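Local atomic coordinates of ribosomal protein L11 methyltransferase (Lactobacillus delbrueckii subsp. bulgaricus ATCC BAA-365, PDB entry 3GRZ), a protein that probably methylates ribosomal protein L11, transferring methyl groups from S-adenosyl-L-methionine to lysine side chains. Residues 64-67 against 73-76. Sequence-based numbering, arbitrary orientation.
Sequences VADV and ILAI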
ATOM      1  N   VAL B  64       9.415  14.378   7.691  1.00 29.33           N
ATOM      2  CA  VAL B  64       8.728  14.422   6.397  1.00 29.03           C
ATOM      3  C   VAL B  64       8.694  15.839   5.842  1.00 31.60           C
ATOM      4  O   VAL B  64       8.444  16.785   6.592  1.00 30.36           O
ATOM      5  CB  VAL B  64       7.255  13.891   6.509  1.00 25.06           C
ATOM      6  CG1 VAL B  64       6.511  13.985   5.174  1.00 27.69           C
ATOM      7  CG2 VAL B  64       7.203  12.460   7.055  1.00 31.31           C
ATOM      8  N   ALA B  65       8.967  15.970   4.540  1.00 28.55           N
ATOM      9  CA  ALA B  65       8.589  17.155   3.767  1.00 28.04           C
ATOM     10  C   ALA B  65       7.560  16.735   2.735  1.00 31.23           C
ATOM     11  O   ALA B  65       7.804  15.811   1.962  1.00 30.70           O
ATOM     12  CB  ALA B  65       9.792  17.800   3.074  1.00 26.60           C
ATOM     13  N   ASP B  66       6.410  17.409   2.743  1.00 31.63           N
ATOM     14  CA  ASP B  66       5.363  17.218   1.751  1.00 31.85           C
ATOM     15  C   ASP B  66       5.391  18.416   0.820  1.00 31.38           C
ATOM     16  O   ASP B  66       4.997  19.523   1.199  1.00 37.59           O
ATOM     17  CB  ASP B  66       3.995  17.078   2.434  1.00 29.85           C
ATOM     18  CG  ASP B  66       2.831  16.935   1.437  1.00 43.93           C
ATOM     19  OD1 ASP B  66       3.065  16.573   0.254  1.00 44.14           O
ATOM     20  OD2 ASP B  66       1.668  17.187   1.843  1.00 41.50           O
ATOM     21  N   VAL B  67       5.856  18.189  -0.399  1.00 29.90           N
ATOM     22  CA  VAL B  67       6.119  19.264  -1.350  1.00 27.09           C
ATOM     23  C   VAL B  67       4.924  19.420  -2.277  1.00 29.74           C
ATOM     24  O   VAL B  67       4.456  18.434  -2.837  1.00 31.86           O
ATOM     25  CB  VAL B  67       7.406  18.967  -2.172  1.00 28.65           C
ATOM     26  CG1 VAL B  67       7.680  20.069  -3.185  1.00 34.43           C
ATOM     27  CG2 VAL B  67       8.603  18.808  -1.246  1.00 28.74           C
ATOM     28  N   ILE B  73      -3.513  17.124   2.489  1.00 27.87           N
ATOM     29  CA  ILE B  73      -3.944  15.737   2.753  1.00 32.26           C
ATOM     30  C   ILE B  73      -2.777  14.794   3.145  1.00 29.28           C
ATOM     31  O   ILE B  73      -2.851  14.108   4.171  1.00 29.15           O
ATOM     32  CB  ILE B  73      -4.814  15.151   1.566  1.00 32.56           C
ATOM     33  CG1 ILE B  73      -5.222  13.695   1.806  1.00 32.85           C
ATOM     34  CG2 ILE B  73      -4.113  15.266   0.202  1.00 26.71           C
ATOM     35  CD1 ILE B  73      -6.158  13.497   2.953  1.00 40.41           C
ATOM     36  N   LEU B  74      -1.704  14.801   2.349  1.00 25.57           N
ATOM     37  CA  LEU B  74      -0.577  13.905   2.599  1.00 29.43           C
ATOM     38  C   LEU B  74       0.220  14.293   3.848  1.00 30.72           C
ATOM     39  O   LEU B  74       0.662  13.415   4.592  1.00 31.22           O
ATOM     40  CB  LEU B  74       0.326  13.793   1.376  1.00 26.39           C
ATOM     41  CG  LEU B  74      -0.287  13.308   0.053  1.00 31.29           C
ATOM     42  CD1 LEU B  74       0.772  13.272  -1.038  1.00 29.19           C
ATOM     43  CD2 LEU B  74      -0.977  11.947   0.190  1.00 27.94           C
ATOM     44  N   ALA B  75       0.372  15.596   4.099  1.00 29.49           N
ATOM     45  CA  ALA B  75       1.019  16.068   5.336  1.00 31.02           C
ATOM     46  C   ALA B  75       0.223  15.602   6.553  1.00 26.76           C
ATOM     47  O   ALA B  75       0.794  15.116   7.527  1.00 27.76           O
ATOM     48  CB  ALA B  75       1.164  17.596   5.334  1.00 27.98           C
ATOM     49  N   ILE B  76      -1.097  15.722   6.472  1.00 26.89           N
ATOM     50  CA  ILE B  76      -1.987  15.294   7.560  1.00 28.23           C
ATOM     51  C   ILE B  76      -1.918  13.772   7.793  1.00 29.54           C
ATOM     52  O   ILE B  76      -1.823  13.311   8.920  1.00 29.01           O
ATOM     53  CB  ILE B  76      -3.448  15.746   7.282  1.00 27.76           C
ATOM     54  CG1 ILE B  76      -3.545  17.275   7.402  1.00 24.66           C
ATOM     55  CG2 ILE B  76      -4.459  15.063   8.238  1.00 28.57           C
ATOM     56  CD1 ILE B  76      -4.758  17.869   6.655  1.00 35.08           C
TER
HETATM   57  O   HOH W   1      -0.769  16.926   0.397  1.00 27.96           O
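D66 meets L74 and A75 in the first strand-turn-helix of the Rossmann-like sheet in this C-terminal, methyltransferase part of the protein, where strand 63-67 runs through a glycine-rich loop into helix 73-80 of a beta-alpha-beta unit. A chi1 of 177°, which sets CG opposite the backbone N, carries the D66 carboxylate from the strand to the first turn of the helix. D66 OD2 does most of the touching and lies 3.0 Å from A75 N. The same D66 OD2 is 3.6 Å from A75 CB and 3.7 Å from L74 CB. The A75 methyl, CB, lies 4.1 Å from D66 CB. A water donates to D66 OD2 (2.8 Å) and accepts from L74 N (3.0 Å), bridging strand and helix start. In the intervening loop, T69 OG1 hydrogen-bonds to the same OD2. The L74 side chain crosses that of D66 at about a right angle and lies about 4 Å, nearest atoms, from the side chains of T47 and N132, both predicted to bind S-adenosyl-L-methionine. An alanine in place of D66 would probably leave the bridging water and T69 without their shared acceptor. Amide groups at the helix N-terminus probably favour a negative charge on this buried carboxylate.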